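Local coordinates for protein MavE (PDB 6PIR) that is a virulence effector that Legionella pneumophila needs for remodelling of its vacuole by the host endoplasmic reticulum and for escape from lysosomes, at residues Asn101-Pro104 and Leu105-Asn109; Ala108-Pro112 and Glu113-Lys117. All coordinates share one frame; numbering follows the deposited sequence.

Overall arrangement
This all-helical fragment of MavE probably ends before the protein's C-terminal transmembrane helix, and both contacts lie in its C-terminal half, where helix 85-106 hands over to helix 115-134. Contact 1 comes first: its segments are continuous, and it packs the last turn of helix 85-106 against the start of the exit loop. Contact 2 begins in residues that contact 1 also holds, Ala108 and Asn109, then rounds a tight turn into helix 115-134. The centres are about 11 Å apart, and the contacts follow one another without crossing. Around them, contact 1 meets helices 5-21, 59-77 and 115-134, whereas contact 2 lies nearer the surface and reaches the loop around Asp56 and Trp57.

Contact 1: residues Asn101-Pro104 and Leu105-Asn109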
loop_
_atom_site.group_PDB
_atom_site.type_symbol
_atom_site.label_atom_id
_atom_site.label_comp_id
_atom_site.label_asym_id
_atom_site.label_seq_id
_atom_site.Cartn_x
_atom_site.Cartn_y
_atom_site.Cartn_z
ATOM N N ASN A 101 8.464 -3.327 5.503
ATOM C CA ASN A 101 8.821 -2.134 6.254
ATOM C C ASN A 101 7.614 -1.225 6.520
ATOM O O ASN A 101 7.458 -0.724 7.638
ATOM C CB ASN A 101 9.924 -1.357 5.526
ATOM C CG ASN A 101 11.298 -2.045 5.611
ATOM O OD1 ASN A 101 12.204 -1.632 6.383
ATOM N ND2 ASN A 101 11.469 -3.077 4.816
ATOM N N TYR A 102 6.758 -0.974 5.519
ATOM C CA TYR A 102 5.799 0.110 5.652
ATOM C C TYR A 102 4.446 -0.318 6.178
ATOM O O TYR A 102 3.798 0.484 6.842
ATOM C CB TYR A 102 5.616 0.828 4.314
ATOM C CG TYR A 102 6.739 1.816 4.129
ATOM C CD1 TYR A 102 7.958 1.390 3.628
ATOM C CD2 TYR A 102 6.615 3.141 4.548
ATOM C CE1 TYR A 102 9.022 2.269 3.505
ATOM C CE2 TYR A 102 7.683 4.047 4.419
ATOM C CZ TYR A 102 8.879 3.598 3.893
ATOM O OH TYR A 102 9.959 4.468 3.754
ATOM N N VAL A 103 3.993 -1.551 5.923
ATOM C CA VAL A 103 2.714 -1.987 6.493
ATOM C C VAL A 103 2.717 -1.884 8.006
ATOM O O VAL A 103 1.732 -1.371 8.564
ATOM C CB VAL A 103 2.348 -3.389 5.980
ATOM C CG1 VAL A 103 1.243 -3.965 6.828
ATOM C CG2 VAL A 103 1.914 -3.325 4.529
ATOM N N PRO A 104 3.785 -2.275 8.736
ATOM C CA PRO A 104 3.800 -2.016 10.191
ATOM C C PRO A 104 3.714 -0.542 10.547
ATOM O O PRO A 104 3.052 -0.171 11.523
ATOM C CB PRO A 104 5.141 -2.623 10.641
ATOM C CG PRO A 104 5.359 -3.715 9.669
ATOM C CD PRO A 104 4.850 -3.228 8.349
ATOM N N LEU A 105 4.350 0.315 9.748
ATOM C CA LEU A 105 4.279 1.748 10.007
ATOM C C LEU A 105 2.880 2.275 9.752
ATOM O O LEU A 105 2.316 3.004 10.572
ATOM C CB LEU A 105 5.267 2.495 9.120
ATOM C CG LEU A 105 6.710 2.390 9.525
ATOM C CD1 LEU A 105 7.540 3.084 8.474
ATOM C CD2 LEU A 105 6.878 3.044 10.901
ATOM N N LEU A 106 2.325 1.936 8.598
ATOM C CA LEU A 106 1.014 2.440 8.210
ATOM C C LEU A 106 -0.079 1.997 9.172
ATOM O O LEU A 106 -1.053 2.734 9.377
ATOM C CB LEU A 106 0.681 1.968 6.789
ATOM C CG LEU A 106 1.512 2.514 5.626
ATOM C CD1 LEU A 106 1.285 1.638 4.427
ATOM C CD2 LEU A 106 1.179 3.966 5.299
ATOM N N THR A 107 0.055 0.810 9.775
ATOM C CA THR A 107 -0.985 0.252 10.641
ATOM C C THR A 107 -0.746 0.542 12.120
ATOM O O THR A 107 -1.519 0.086 12.973
ATOM C CB THR A 107 -1.103 -1.259 10.426
ATOM O OG1 THR A 107 0.148 -1.889 10.717
ATOM C CG2 THR A 107 -1.509 -1.571 8.972
ATOM N N ALA A 108 0.272 1.332 12.443
ATOM C CA ALA A 108 0.591 1.674 13.819
ATOM C C ALA A 108 -0.194 2.906 14.250
ATOM O O ALA A 108 -0.509 3.765 13.427
ATOM C CB ALA A 108 2.095 1.950 13.953
ATOM N N ASN A 109 -0.486 2.992 15.563
ATOM C CA ASN A 109 -1.084 4.177 16.202
ATOM C C ASN A 109 -2.405 4.579 15.566
ATOM O O ASN A 109 -2.693 5.769 15.418
ATOM C CB ASN A 109 -0.147 5.384 16.214
ATOM C CG ASN A 109 1.118 5.127 16.979
ATOM O OD1 ASN A 109 1.070 4.641 18.106
ATOM N ND2 ASN A 109 2.258 5.473 16.391
#
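Leu105 lies one helical turn beyond Tyr102 on the last turn of helix 85-106, and its CD1 methyl comes within 4.0 Å of CD2 of the Tyr102 ring. The approach is oblique to the ring. Leu105 CG stands anti to the carbonyl carbon, beside the backbone N (chi1 -75°); the branch thus runs back along the helix, where CG also passes 3.7 Å from Asn101 O. The tyrosine continues into the interhelical packing, touching Ile126 and Leu130 of helix 115-134 and Leu11 of helix 5-21.

Pro104 lies between these two residues in sequence. Its nitrogen has no hydrogen for the preceding turn, and the helix is kinked here. Helical bonding resumes beyond the proline: Leu106 N donates to Tyr102 O at 2.7 Å, almost straight at 171°. Val103 O then takes two hydrogens from Thr107, from N at 3.0 Å and from OG1 at 2.7 Å, arriving from opposite faces of the carbonyl plane. The hydroxyl can fold back this far because chi1 of 59° sets OG1 between the threonine's backbone N and carbonyl carbon. Ala108 N meets Leu105 O at 3.2 Å as the chain leaves the helix.

Thr52, in the loop between helices 26-36 and 59-77, ties that loop to this turn: its N donates to Thr107 OG1 and its hydroxyl bonds Pro104 O. Val103 O is therefore met by an amide and a hydroxyl, and Pro104 O by the hydroxyl of Thr52, while the Thr107 hydroxyl, donor to Val103 O and acceptor from Thr52 N, has its rotation fixed within a buried setting.

Contact 2: residues Ala108-Pro112 and Glu113-Lys117; sequences ANTDP and ENRLK
The N-terminal cap of helix 115-134 and the type I beta turn that leads into it, Asp111 to Asn114, form this contact. Asp111 serves the turn twice. Its carbonyl O accepts from Asn114 N at 2.9 Å, with the donor above the carbonyl plane, while its carboxylate OD1 takes Glu113 N at 3.1 Å, an Asx turn with the proline at its second position. Glu113 N meets OD1 from above the carboxylate plane, 51° out of it. Asn114 is the N-cap: its OD1 accepts Lys117 N at 3.1 Å. Arg115 N donates to the oxygen of a water at 3.0 Å.

Arg115 doubles back over the loop. Its chain is extended from CG to NE and crosses the Thr110 side chain at about a right angle. NH1 gives a hydrogen to Thr110 OG1 at 2.9 Å, the hydroxyl lying at the guanidinium edge, close to its plane. One guanidinium face rests on Pro112, CA sitting 3.8 Å above the centre of the group, and the rest of the pyrrolidine ring lies over the same face, toward NH1 and NH2. Elsewhere, NH2 binds Asp56 O and Trp57 makes a cation-pi contact, while Asp111 N is bonded to Ser118 OG.

The guanidinium is thus located by a hydroxyl, a backbone carbonyl, an aromatic ring and a proline, with no carboxylate bonded across this contact. Asp111 OD1 stays 6.7 Å from Arg115 NH1, too far for a salt bridge; its charge would probably strengthen the bond from Glu113 N just ahead of the helix.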
loop_
_atom_site.group_PDB
_atom_site.type_symbol
_atom_site.label_atom_id
_atom_site.label_comp_id
_atom_site.label_asym_id
_atom_site.label_seq_id
_atom_site.Cartn_x
_atom_site.Cartn_y
_atom_site.Cartn_z
ATOM N N ALA A 108 0.272 1.332 12.443
ATOM C CA ALA A 108 0.591 1.674 13.819
ATOM C C ALA A 108 -0.194 2.906 14.250
ATOM O O ALA A 108 -0.509 3.765 13.427
ATOM C CB ALA A 108 2.095 1.950 13.953
ATOM N N ASN A 109 -0.486 2.992 15.563
ATOM C CA ASN A 109 -1.084 4.177 16.202
ATOM C C ASN A 109 -2.405 4.579 15.566
ATOM O O ASN A 109 -2.693 5.769 15.418
ATOM C CB ASN A 109 -0.147 5.384 16.214
ATOM C CG ASN A 109 1.118 5.127 16.979
ATOM O OD1 ASN A 109 1.070 4.641 18.106
ATOM N ND2 ASN A 109 2.258 5.473 16.391
ATOM N N THR A 110 -3.195 3.603 15.138
ATOM C CA THR A 110 -4.468 3.952 14.526
ATOM C C THR A 110 -5.542 4.150 15.584
ATOM O O THR A 110 -5.524 3.554 16.672
ATOM C CB THR A 110 -4.931 2.903 13.509
ATOM O OG1 THR A 110 -5.144 1.631 14.156
ATOM C CG2 THR A 110 -3.908 2.805 12.358
ATOM N N ASP A 111 -6.472 5.023 15.268
ATOM C CA ASP A 111 -7.549 5.321 16.186
ATOM C C ASP A 111 -8.660 4.287 16.023
ATOM O O ASP A 111 -9.179 4.125 14.912
ATOM C CB ASP A 111 -8.006 6.741 15.936
ATOM C CG ASP A 111 -9.155 7.180 16.834
ATOM O OD1 ASP A 111 -9.727 6.388 17.601
ATOM O OD2 ASP A 111 -9.415 8.392 16.828
ATOM N N PRO A 112 -9.025 3.558 17.083
ATOM C CA PRO A 112 -10.037 2.489 16.964
ATOM C C PRO A 112 -11.364 2.968 16.435
ATOM O O PRO A 112 -12.111 2.191 15.823
ATOM C CB PRO A 112 -10.168 1.982 18.412
ATOM C CG PRO A 112 -8.927 2.372 19.052
ATOM C CD PRO A 112 -8.491 3.650 18.447
ATOM N N GLU A 113 -11.682 4.244 16.625
ATOM C CA GLU A 113 -12.929 4.780 16.105
ATOM C C GLU A 113 -13.010 4.662 14.591
ATOM O O GLU A 113 -14.105 4.521 14.031
ATOM C CB GLU A 113 -13.030 6.251 16.495
ATOM C CG GLU A 113 -14.281 6.913 16.042
ATOM C CD GLU A 113 -15.460 6.442 16.850
ATOM O OE1 GLU A 113 -16.541 6.204 16.267
ATOM O OE2 GLU A 113 -15.305 6.321 18.087
ATOM N N ASN A 114 -11.876 4.740 13.918
ATOM C CA ASN A 114 -11.830 4.692 12.465
ATOM C C ASN A 114 -10.398 4.441 12.033
ATOM O O ASN A 114 -9.686 5.372 11.646
ATOM C CB ASN A 114 -12.385 5.977 11.862
ATOM C CG ASN A 114 -12.600 5.873 10.368
ATOM O OD1 ASN A 114 -11.994 5.037 9.685
ATOM N ND2 ASN A 114 -13.431 6.757 9.845
ATOM N N ARG A 115 -9.975 3.181 12.111
ATOM C CA ARG A 115 -8.574 2.848 11.875
ATOM C C ARG A 115 -8.132 3.169 10.459
ATOM O O ARG A 115 -6.966 3.517 10.234
ATOM C CB ARG A 115 -8.341 1.374 12.156
ATOM C CG ARG A 115 -8.561 0.968 13.587
ATOM C CD ARG A 115 -7.837 -0.337 13.864
ATOM N NE ARG A 115 -8.163 -0.907 15.168
ATOM C CZ ARG A 115 -7.627 -0.520 16.320
ATOM N NH1 ARG A 115 -6.752 0.472 16.340
ATOM N NH2 ARG A 115 -7.975 -1.119 17.461
ATOM N N LEU A 116 -9.027 3.012 9.482
ATOM C CA LEU A 116 -8.628 3.263 8.106
ATOM C C LEU A 116 -8.460 4.747 7.844
ATOM O O LEU A 116 -7.615 5.130 7.022
ATOM C CB LEU A 116 -9.648 2.634 7.159
ATOM C CG LEU A 116 -9.452 1.115 6.912
ATOM C CD1 LEU A 116 -8.046 0.713 6.426
ATOM C CD2 LEU A 116 -9.789 0.273 8.116
ATOM N N LYS A 117 -9.210 5.595 8.560
ATOM C CA LYS A 117 -8.936 7.025 8.477
ATOM C C LYS A 117 -7.525 7.304 8.989
ATOM O O LYS A 117 -6.772 8.108 8.402
ATOM C CB LYS A 117 -10.010 7.803 9.258
ATOM C CG LYS A 117 -9.864 9.340 9.202
ATOM C CD LYS A 117 -10.955 10.087 10.017
ATOM C CE LYS A 117 -12.385 9.875 9.496
ATOM N NZ LYS A 117 -13.372 10.791 10.215
HETATM O O HOH W 1 -12.172 1.186 12.557
#